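Local coordinates for protein TRAP dicarboxylate transporter, DctP subunit (Sulfurospirillum deleyianum, PDB 4OVS) that probably binds C4-dicarboxylates such as succinate in the periplasm and delivers them to a TRAP membrane transporter, at residues D105-L116 against T227-G235; F192-Q200 against N213-Q223. All coordinates share one frame; numbering follows the deposited sequence.

Interaction 1. Residues D105-L116 against T227-G235; sequences DLPFIFRDKDHL and TLSNHGYLG
The turn at P107 and F108 runs close against the backbone of H231 and G232, with the CA atoms of P107 and G232 4.5 Å apart and a weak, bent hydrogen bond from F108 N to H231 O (2.8 Å, 128°). H231 O also sits over one face of the F108 ring, towards its rim, while H231 CA makes a CH-pi contact 3.9 Å from the ring centroid. Having CG beside its own backbone N (chi1 -65°) brings the ring back over the H231 backbone. An alanine at F108 could keep the backbone bond but would probably leave H231 CA and CB without their aromatic cover and open a gap towards W305 of helix 299-310.

F108 is the third residue of a type II beta turn, L106 to I109, that leads towards helix 113-120, N-capped by D112. Across from it, the second segment enters strand 233-241 of the mixed sheet, paired antiparallel with strand 137-152. Here Y233 reaches out to L116, whose CD1 lies over the tyrosine ring face, 3.9 Å from its centroid, and also over the centre of the F110 ring, wedging between the two aromatics. F110 CD2 packs on Y233 CB (3.7 Å), the ring planes 77° apart. K113 CE comes to the edge of the Y233 ring, and both polar ends meet D144: K113 NZ as a salt bridge, Y233 OH as a hydrogen bond.

A water takes the Y233 N-H and donates to L106 O. Two more waters lie between D105 OD1 and Y233 O, while D105 OD2 is held by S92 and S173.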
loop_
_atom_site.group_PDB
_atom_site.type_symbol
_atom_site.label_atom_id
_atom_site.label_comp_id
_atom_site.label_asym_id
_atom_site.label_seq_id
_atom_site.Cartn_x
_atom_site.Cartn_y
_atom_site.Cartn_z
ATOM N N ASP A 105 1.550 -6.461 -7.218
ATOM C CA ASP A 105 2.682 -6.744 -6.329
ATOM C C ASP A 105 3.908 -7.295 -7.050
ATOM O O ASP A 105 4.976 -7.379 -6.470
ATOM C CB ASP A 105 2.304 -7.817 -5.312
ATOM C CG ASP A 105 1.581 -7.277 -4.137
ATOM O OD1 ASP A 105 1.493 -6.032 -4.001
ATOM O OD2 ASP A 105 1.096 -8.114 -3.347
ATOM N N LEU A 106 3.760 -7.724 -8.297
ATOM C CA LEU A 106 4.888 -8.362 -8.979
ATOM C C LEU A 106 6.077 -7.421 -9.043
ATOM O O LEU A 106 5.928 -6.241 -9.312
ATOM C CB LEU A 106 4.497 -8.782 -10.379
ATOM C CG LEU A 106 3.512 -9.940 -10.467
ATOM C CD1 LEU A 106 2.934 -10.019 -11.894
ATOM C CD2 LEU A 106 4.201 -11.257 -10.045
ATOM N N PRO A 107 7.268 -7.935 -8.765
ATOM C CA PRO A 107 8.428 -7.038 -8.737
ATOM C C PRO A 107 8.766 -6.440 -10.105
ATOM O O PRO A 107 8.857 -7.144 -11.087
ATOM C CB PRO A 107 9.553 -7.922 -8.204
ATOM C CG PRO A 107 9.061 -9.326 -8.295
ATOM C CD PRO A 107 7.565 -9.261 -8.219
ATOM N N PHE A 108 8.902 -5.118 -10.145
ATOM C CA PHE A 108 9.247 -4.392 -11.358
ATOM C C PHE A 108 8.186 -4.402 -12.456
ATOM O O PHE A 108 8.499 -4.093 -13.593
ATOM C CB PHE A 108 10.565 -4.885 -11.937
ATOM C CG PHE A 108 11.735 -4.613 -11.044
ATOM C CD1 PHE A 108 12.340 -3.373 -11.040
ATOM C CD2 PHE A 108 12.202 -5.582 -10.183
ATOM C CE1 PHE A 108 13.411 -3.093 -10.201
ATOM C CE2 PHE A 108 13.291 -5.315 -9.333
ATOM C CZ PHE A 108 13.892 -4.068 -9.346
ATOM N N ILE A 109 6.935 -4.689 -12.115
ATOM C CA ILE A 109 5.873 -4.705 -13.125
ATOM C C ILE A 109 5.550 -3.282 -13.648
ATOM O O ILE A 109 5.257 -3.083 -14.826
ATOM C CB ILE A 109 4.594 -5.447 -12.607
ATOM C CG1 ILE A 109 3.567 -5.620 -13.735
ATOM C CG2 ILE A 109 3.932 -4.704 -11.487
ATOM C CD1 ILE A 109 3.549 -6.974 -14.364
ATOM N N PHE A 110 5.635 -2.281 -12.781
ATOM C CA PHE A 110 5.328 -0.899 -13.181
ATOM C C PHE A 110 6.635 -0.123 -13.439
ATOM O O PHE A 110 7.497 -0.071 -12.550
ATOM C CB PHE A 110 4.508 -0.162 -12.104
ATOM C CG PHE A 110 3.108 -0.716 -11.880
ATOM C CD1 PHE A 110 2.117 -0.589 -12.857
ATOM C CD2 PHE A 110 2.780 -1.357 -10.716
ATOM C CE1 PHE A 110 0.827 -1.106 -12.653
ATOM C CE2 PHE A 110 1.505 -1.883 -10.511
ATOM C CZ PHE A 110 0.523 -1.761 -11.494
ATOM N N ARG A 111 6.762 0.495 -14.620
ATOM C CA ARG A 111 7.978 1.187 -15.045
ATOM C C ARG A 111 8.123 2.517 -14.371
ATOM O O ARG A 111 9.236 2.995 -14.196
ATOM C CB ARG A 111 7.946 1.483 -16.537
ATOM C CG ARG A 111 7.829 0.304 -17.418
ATOM C CD ARG A 111 8.055 0.696 -18.854
ATOM N NE ARG A 111 7.067 1.642 -19.369
ATOM C CZ ARG A 111 5.829 1.315 -19.745
ATOM N NH1 ARG A 111 5.382 0.065 -19.638
ATOM N NH2 ARG A 111 5.015 2.249 -20.225
ATOM N N ASP A 112 7.002 3.142 -14.034
ATOM C CA ASP A 112 7.013 4.484 -13.477
ATOM C C ASP A 112 5.574 4.862 -13.211
ATOM O O ASP A 112 4.690 4.019 -13.381
ATOM C CB ASP A 112 7.737 5.479 -14.389
ATOM C CG ASP A 112 7.271 5.425 -15.826
ATOM O OD1 ASP A 112 6.114 5.039 -16.090
ATOM O OD2 ASP A 112 8.055 5.794 -16.719
ATOM N N LYS A 113 5.320 6.088 -12.762
ATOM C CA LYS A 113 3.976 6.470 -12.368
ATOM C C LYS A 113 3.082 6.670 -13.568
ATOM O O LYS A 113 1.862 6.494 -13.490
ATOM C CB LYS A 113 3.989 7.764 -11.550
ATOM C CG LYS A 113 4.606 7.630 -10.166
ATOM C CD LYS A 113 3.678 6.937 -9.197
ATOM C CE LYS A 113 4.303 6.797 -7.804
ATOM N NZ LYS A 113 4.071 7.952 -6.875
ATOM N N ASP A 114 3.674 7.085 -14.682
ATOM C CA ASP A 114 2.911 7.257 -15.898
ATOM C C ASP A 114 2.317 5.901 -16.282
ATOM O O ASP A 114 1.137 5.783 -16.607
ATOM C CB ASP A 114 3.832 7.805 -17.007
ATOM C CG ASP A 114 3.146 7.878 -18.357
ATOM O OD1 ASP A 114 2.384 8.849 -18.598
ATOM O OD2 ASP A 114 3.391 6.975 -19.192
ATOM N N HIS A 115 3.158 4.870 -16.259
ATOM C CA HIS A 115 2.701 3.524 -16.558
ATOM C C HIS A 115 1.573 3.122 -15.603
ATOM O O HIS A 115 0.498 2.715 -16.035
ATOM C CB HIS A 115 3.861 2.533 -16.452
ATOM C CG HIS A 115 3.500 1.144 -16.873
ATOM N ND1 HIS A 115 4.098 0.015 -16.350
ATOM C CD2 HIS A 115 2.573 0.700 -17.753
ATOM C CE1 HIS A 115 3.567 -1.061 -16.906
ATOM N NE2 HIS A 115 2.652 -0.670 -17.772
ATOM N N LEU A 116 1.828 3.266 -14.303
ATOM C CA LEU A 116 0.887 2.893 -13.250
ATOM C C LEU A 116 -0.514 3.450 -13.464
ATOM O O LEU A 116 -1.527 2.737 -13.450
ATOM C CB LEU A 116 1.409 3.426 -11.911
ATOM C CG LEU A 116 0.545 3.164 -10.675
ATOM C CD1 LEU A 116 0.681 1.715 -10.338
ATOM C CD2 LEU A 116 0.920 4.001 -9.437
ATOM N N THR A 227 18.019 0.871 1.136
ATOM C CA THR A 227 18.411 0.828 -0.265
ATOM C C THR A 227 17.281 1.291 -1.157
ATOM O O THR A 227 16.169 0.761 -1.109
ATOM C CB THR A 227 18.865 -0.594 -0.668
ATOM O OG1 THR A 227 20.037 -0.921 0.065
ATOM C CG2 THR A 227 19.191 -0.675 -2.118
ATOM N N LEU A 228 17.557 2.299 -1.974
ATOM C CA LEU A 228 16.521 2.839 -2.866
ATOM C C LEU A 228 16.349 1.909 -4.076
ATOM O O LEU A 228 16.771 2.187 -5.191
ATOM C CB LEU A 228 16.835 4.284 -3.254
ATOM C CG LEU A 228 16.972 5.242 -2.060
ATOM C CD1 LEU A 228 17.357 6.622 -2.477
ATOM C CD2 LEU A 228 15.738 5.338 -1.250
ATOM N N SER A 229 15.732 0.771 -3.804
ATOM C CA SER A 229 15.592 -0.309 -4.775
ATOM C C SER A 229 14.407 -0.158 -5.727
ATOM O O SER A 229 14.447 -0.636 -6.843
ATOM C CB SER A 229 15.472 -1.629 -4.031
ATOM O OG SER A 229 14.478 -1.557 -3.038
ATOM N N ASN A 230 13.339 0.490 -5.295
ATOM C CA ASN A 230 12.229 0.699 -6.204
ATOM C C ASN A 230 11.778 -0.591 -6.851
ATOM O O ASN A 230 11.403 -0.613 -7.990
ATOM C CB ASN A 230 12.638 1.686 -7.301
ATOM C CG ASN A 230 12.763 3.082 -6.786
ATOM O OD1 ASN A 230 11.778 3.713 -6.447
ATOM N ND2 ASN A 230 13.985 3.573 -6.699
ATOM N N HIS A 231 11.773 -1.674 -6.099
ATOM C CA HIS A 231 11.718 -2.975 -6.734
ATOM C C HIS A 231 10.283 -3.463 -6.912
ATOM O O HIS A 231 10.045 -4.380 -7.674
ATOM C CB HIS A 231 12.535 -3.946 -5.905
ATOM C CG HIS A 231 11.986 -4.122 -4.539
ATOM N ND1 HIS A 231 12.333 -3.305 -3.485
ATOM C CD2 HIS A 231 11.036 -4.961 -4.075
ATOM C CE1 HIS A 231 11.655 -3.673 -2.411
ATOM N NE2 HIS A 231 10.857 -4.669 -2.748
ATOM N N GLY A 232 9.325 -2.855 -6.214
ATOM C CA GLY A 232 7.911 -3.177 -6.404
ATOM C C GLY A 232 7.042 -1.982 -6.016
ATOM O O GLY A 232 7.568 -0.983 -5.496
ATOM N N TYR A 233 5.730 -2.065 -6.238
ATOM C CA TYR A 233 4.851 -0.896 -6.036
ATOM C C TYR A 233 3.810 -1.190 -4.950
ATOM O O TYR A 233 3.393 -2.312 -4.797
ATOM C CB TYR A 233 4.159 -0.460 -7.369
ATOM C CG TYR A 233 3.184 0.655 -7.110
ATOM C CD1 TYR A 233 3.621 1.970 -6.986
ATOM C CD2 TYR A 233 1.842 0.392 -6.901
ATOM C CE1 TYR A 233 2.725 3.018 -6.662
ATOM C CE2 TYR A 233 0.932 1.438 -6.623
ATOM C CZ TYR A 233 1.399 2.745 -6.496
ATOM O OH TYR A 233 0.518 3.763 -6.150
ATOM N N LEU A 234 3.395 -0.163 -4.214
ATOM C CA LEU A 234 2.380 -0.289 -3.190
ATOM C C LEU A 234 1.361 0.837 -3.390
ATOM O O LEU A 234 1.714 2.030 -3.446
ATOM C CB LEU A 234 3.005 -0.219 -1.800
ATOM C CG LEU A 234 2.201 -0.763 -0.600
ATOM C CD1 LEU A 234 3.143 -0.975 0.605
ATOM C CD2 LEU A 234 1.101 0.197 -0.177
ATOM N N GLY A 235 0.105 0.422 -3.546
ATOM C CA GLY A 235 -1.031 1.320 -3.705
ATOM C C GLY A 235 -2.284 0.729 -3.062
ATOM O O GLY A 235 -2.258 -0.405 -2.610
HETATM O O HOH W 1 3.446 -4.400 -2.970
HETATM O O HOH W 2 0.910 -3.464 -4.542
HETATM O O HOH W 3 4.762 -4.034 -8.021
#

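Interaction 2. Residues F192-Q200 against N213-Q223; sequences FSEVYSALQ and NFYTKKFNEVQ
F219 and V195 form the middle of the packing: V195 CG1 lies over one face of the F219 ring, 3.9 Å from its centroid in a CH-pi contact. K217 CB, from the same segment as F219, lies against the opposite face, so the ring is sandwiched. At the rim, F192 CE1 approaches near the F219 plane, 3.9 Å from CZ, with the two rings turned 74° apart, and Y196 CB meets the edge in plane at CE1.

Contacts of branched aliphatic side chains continue the interface towards Q200. V222 splits its branches between neighbours: CG2 rests on L199 CB at 3.8 Å, whereas CG1 touches Q200 CB and the Y196 ring. L199 CD2 has a polar neighbour, the amide of Q223, which donates from NE2 to V222 O and is held through OE1 by S151.

These contacts pack helix 195-200 against the end of helix 211-216 and the 3-10 turn 219-221 that follows it. Only a dozen residues separate the two segments, among them strand 206-209, so this is a local helix-strand-helix passage of the α/β fold of periplasmic solute-binding proteins.

Rings also meet polar residues. With CG opposite its backbone N (chi1 -166°), F192 swings its ring to the binding site, where CZ sits 3.5 Å from N213 CG and the ring and amide planes stand 50° apart. N213 ND2 hydrogen-bonds the bound succinate, and F192 and V195 also touch R169, another succinate-binding residue, an arrangement consistent with a second-shell role in positioning these ligand-binding side chains. The methylenes of K217 run along the F192 ring from CG to CE, and NZ goes on to N66. K218 O meets the edge of the Y196 ring, 3.6 Å from CE2.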
loop_
_atom_site.group_PDB
_atom_site.type_symbol
_atom_site.label_atom_id
_atom_site.label_comp_id
_atom_site.label_asym_id
_atom_site.label_seq_id
_atom_site.Cartn_x
_atom_site.Cartn_y
_atom_site.Cartn_z
ATOM N N PHE A 192 0.677 -4.636 9.687
ATOM C CA PHE A 192 1.392 -3.360 9.671
ATOM C C PHE A 192 1.674 -2.831 11.114
ATOM O O PHE A 192 2.752 -2.308 11.394
ATOM C CB PHE A 192 0.636 -2.330 8.803
ATOM C CG PHE A 192 1.433 -1.093 8.446
ATOM C CD1 PHE A 192 2.592 -1.175 7.667
ATOM C CD2 PHE A 192 0.989 0.167 8.834
ATOM C CE1 PHE A 192 3.358 0.002 7.332
ATOM C CE2 PHE A 192 1.735 1.300 8.533
ATOM C CZ PHE A 192 2.911 1.223 7.741
ATOM N N SER A 193 0.733 -2.952 12.034
ATOM C CA SER A 193 0.925 -2.299 13.339
ATOM C C SER A 193 2.063 -2.885 14.189
ATOM O O SER A 193 2.463 -2.281 15.209
ATOM C CB SER A 193 -0.363 -2.348 14.163
ATOM O OG SER A 193 -0.666 -3.666 14.537
ATOM N N GLU A 194 2.572 -4.056 13.788
ATOM C CA GLU A 194 3.568 -4.780 14.570
ATOM C C GLU A 194 4.979 -4.640 13.977
ATOM O O GLU A 194 5.953 -5.137 14.547
ATOM C CB GLU A 194 3.180 -6.279 14.682
ATOM C CG GLU A 194 1.904 -6.535 15.479
ATOM C CD GLU A 194 1.502 -8.017 15.606
ATOM O OE1 GLU A 194 2.304 -8.923 15.301
ATOM O OE2 GLU A 194 0.347 -8.290 16.017
ATOM N N VAL A 195 5.084 -3.968 12.841
ATOM C CA VAL A 195 6.335 -3.906 12.104
ATOM C C VAL A 195 7.450 -3.176 12.854
ATOM O O VAL A 195 8.534 -3.680 12.917
ATOM C CB VAL A 195 6.133 -3.274 10.739
ATOM C CG1 VAL A 195 7.438 -3.104 10.014
ATOM C CG2 VAL A 195 5.189 -4.152 9.892
ATOM N N TYR A 196 7.174 -2.005 13.410
ATOM C CA TYR A 196 8.172 -1.245 14.146
ATOM C C TYR A 196 8.748 -2.041 15.327
ATOM O O TYR A 196 9.970 -2.153 15.511
ATOM C CB TYR A 196 7.538 0.047 14.657
ATOM C CG TYR A 196 8.453 0.809 15.618
ATOM C CD1 TYR A 196 8.595 0.436 16.947
ATOM C CD2 TYR A 196 9.149 1.895 15.178
ATOM C CE1 TYR A 196 9.432 1.145 17.805
ATOM C CE2 TYR A 196 9.989 2.602 16.010
ATOM C CZ TYR A 196 10.118 2.235 17.317
ATOM O OH TYR A 196 10.968 2.967 18.099
ATOM N N SER A 197 7.865 -2.606 16.130
ATOM C CA SER A 197 8.251 -3.404 17.262
ATOM C C SER A 197 9.048 -4.637 16.799
ATOM O O SER A 197 10.115 -4.929 17.327
ATOM C CB SER A 197 6.987 -3.804 18.017
ATOM O OG SER A 197 7.296 -4.300 19.295
ATOM N N ALA A 198 8.550 -5.344 15.786
ATOM C CA ALA A 198 9.307 -6.485 15.219
ATOM C C ALA A 198 10.724 -6.110 14.704
ATOM O O ALA A 198 11.661 -6.870 14.882
ATOM C CB ALA A 198 8.498 -7.186 14.125
ATOM N N LEU A 199 10.886 -4.947 14.075
ATOM C CA LEU A 199 12.228 -4.511 13.661
ATOM C C LEU A 199 13.071 -4.118 14.909
ATOM O O LEU A 199 14.252 -4.463 15.046
ATOM C CB LEU A 199 12.134 -3.344 12.685
ATOM C CG LEU A 199 11.457 -3.569 11.330
ATOM C CD1 LEU A 199 11.256 -2.271 10.623
ATOM C CD2 LEU A 199 12.289 -4.522 10.463
ATOM N N GLN A 200 12.445 -3.431 15.848
ATOM C CA GLN A 200 13.136 -3.036 17.053
ATOM C C GLN A 200 13.653 -4.201 17.890
ATOM O O GLN A 200 14.697 -4.080 18.524
ATOM C CB GLN A 200 12.245 -2.183 17.937
ATOM C CG GLN A 200 13.005 -1.621 19.127
ATOM C CD GLN A 200 12.145 -0.727 19.946
ATOM O OE1 GLN A 200 12.364 0.483 20.003
ATOM N NE2 GLN A 200 11.135 -1.307 20.585
ATOM N N ASN A 213 5.646 5.415 4.476
ATOM C CA ASN A 213 5.527 4.598 5.677
ATOM C C ASN A 213 6.855 4.451 6.448
ATOM O O ASN A 213 6.865 4.421 7.679
ATOM C CB ASN A 213 4.990 3.226 5.318
ATOM C CG ASN A 213 3.531 3.257 4.926
ATOM O OD1 ASN A 213 2.782 4.188 5.254
ATOM N ND2 ASN A 213 3.102 2.215 4.253
ATOM N N PHE A 214 7.955 4.363 5.719
ATOM C CA PHE A 214 9.273 4.197 6.313
ATOM C C PHE A 214 9.557 5.297 7.331
ATOM O O PHE A 214 10.020 5.012 8.413
ATOM C CB PHE A 214 10.347 4.174 5.226
ATOM C CG PHE A 214 11.701 3.766 5.704
ATOM C CD1 PHE A 214 11.979 2.450 6.002
ATOM C CD2 PHE A 214 12.713 4.706 5.809
ATOM C CE1 PHE A 214 13.246 2.065 6.456
ATOM C CE2 PHE A 214 13.991 4.339 6.269
ATOM C CZ PHE A 214 14.258 3.022 6.581
ATOM N N TYR A 215 9.244 6.545 7.015
ATOM C CA TYR A 215 9.565 7.638 7.940
ATOM C C TYR A 215 8.475 7.922 8.968
ATOM O O TYR A 215 8.750 8.069 10.141
ATOM C CB TYR A 215 9.919 8.914 7.160
ATOM C CG TYR A 215 10.308 10.086 8.012
ATOM C CD1 TYR A 215 11.612 10.255 8.417
ATOM C CD2 TYR A 215 9.385 11.023 8.397
ATOM C CE1 TYR A 215 11.997 11.340 9.219
ATOM C CE2 TYR A 215 9.752 12.118 9.193
ATOM C CZ TYR A 215 11.056 12.264 9.583
ATOM O OH TYR A 215 11.426 13.324 10.354
ATOM N N THR A 216 7.234 7.999 8.531
ATOM C CA THR A 216 6.112 8.306 9.408
ATOM C C THR A 216 5.865 7.275 10.494
ATOM O O THR A 216 5.333 7.636 11.536
ATOM C CB THR A 216 4.803 8.517 8.666
ATOM O OG1 THR A 216 4.434 7.319 7.968
ATOM C CG2 THR A 216 4.955 9.695 7.684
ATOM N N LYS A 217 6.297 6.023 10.300
ATOM C CA LYS A 217 6.176 5.035 11.337
ATOM C C LYS A 217 7.479 4.795 12.051
ATOM O O LYS A 217 7.547 3.882 12.832
ATOM C CB LYS A 217 5.719 3.686 10.812
ATOM C CG LYS A 217 4.405 3.712 10.137
ATOM C CD LYS A 217 3.266 4.105 11.114
ATOM C CE LYS A 217 2.895 3.036 12.086
ATOM N NZ LYS A 217 1.691 3.509 12.794
ATOM N N LYS A 218 8.514 5.582 11.731
ATOM C CA LYS A 218 9.792 5.563 12.413
ATOM C C LYS A 218 10.569 4.303 12.183
ATOM O O LYS A 218 11.416 3.944 12.995
ATOM C CB LYS A 218 9.618 5.859 13.882
ATOM C CG LYS A 218 8.755 7.099 14.060
ATOM C CD LYS A 218 8.963 7.754 15.395
ATOM C CE LYS A 218 7.883 8.802 15.664
ATOM N NZ LYS A 218 7.892 9.923 14.664
ATOM N N PHE A 219 10.314 3.651 11.049
ATOM C CA PHE A 219 11.077 2.444 10.716
ATOM C C PHE A 219 12.540 2.842 10.502
ATOM O O PHE A 219 13.467 2.036 10.692
ATOM C CB PHE A 219 10.566 1.807 9.452
ATOM C CG PHE A 219 9.144 1.251 9.539
ATOM C CD1 PHE A 219 8.521 0.971 10.751
ATOM C CD2 PHE A 219 8.439 0.995 8.363
ATOM C CE1 PHE A 219 7.244 0.418 10.773
ATOM C CE2 PHE A 219 7.158 0.442 8.371
ATOM C CZ PHE A 219 6.552 0.180 9.574
ATOM N N ASN A 220 12.736 4.090 10.078
ATOM C CA ASN A 220 14.083 4.648 9.950
ATOM C C ASN A 220 14.884 4.606 11.254
ATOM O O ASN A 220 16.107 4.526 11.226
ATOM C CB ASN A 220 14.032 6.077 9.448
ATOM C CG ASN A 220 13.244 6.987 10.347
ATOM O OD1 ASN A 220 12.055 6.757 10.615
ATOM N ND2 ASN A 220 13.890 8.037 10.816
ATOM N N GLU A 221 14.198 4.662 12.391
ATOM C CA GLU A 221 14.867 4.694 13.674
ATOM C C GLU A 221 15.260 3.309 14.125
ATOM O O GLU A 221 16.065 3.149 15.053
ATOM C CB GLU A 221 13.987 5.407 14.716
ATOM C CG GLU A 221 13.713 6.803 14.264
ATOM C CD GLU A 221 12.999 7.646 15.288
ATOM O OE1 GLU A 221 12.911 8.886 15.092
ATOM O OE2 GLU A 221 12.512 7.068 16.257
ATOM N N VAL A 222 14.702 2.294 13.476
ATOM C CA VAL A 222 15.007 0.913 13.838
ATOM C C VAL A 222 15.602 0.096 12.677
ATOM O O VAL A 222 15.570 -1.124 12.705
ATOM C CB VAL A 222 13.772 0.194 14.455
ATOM C CG1 VAL A 222 13.495 0.742 15.848
ATOM C CG2 VAL A 222 12.560 0.359 13.561
ATOM N N GLN A 223 16.196 0.773 11.703
ATOM C CA GLN A 223 16.934 0.133 10.588
ATOM C C GLN A 223 18.246 0.881 10.345
ATOM O O GLN A 223 18.259 2.109 10.406
ATOM C CB GLN A 223 16.101 0.207 9.301
ATOM C CG GLN A 223 14.826 -0.554 9.319
ATOM C CD GLN A 223 15.049 -2.056 9.144
ATOM O OE1 GLN A 223 14.706 -2.627 8.126
ATOM N NE2 GLN A 223 15.557 -2.695 10.157
HETATM O O HOH W 4 12.331 4.941 17.773
#

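Segments 213-223 and 227-235 are nearly consecutive in the chain, yet the two contacts have centres about 21 Å apart and do not otherwise touch. Interaction 1 is the deeper one, joining a turn and helix start to the beginning of a sheet strand; it mixes one weak backbone bond, waters and aromatic packing, and K113 finds an opposite charge in D144, while D105 is held by hydroxyls and waters. Interaction 2 is partly buried, links two short helical pieces, and rests almost wholly on side-chain packing, with exposed residues at its margin. It holds N213 of the succinate site directly, whereas interaction 1 comes near through Y233, close to Y236, and D105, whose side chain lies about 9 Å from the succinate.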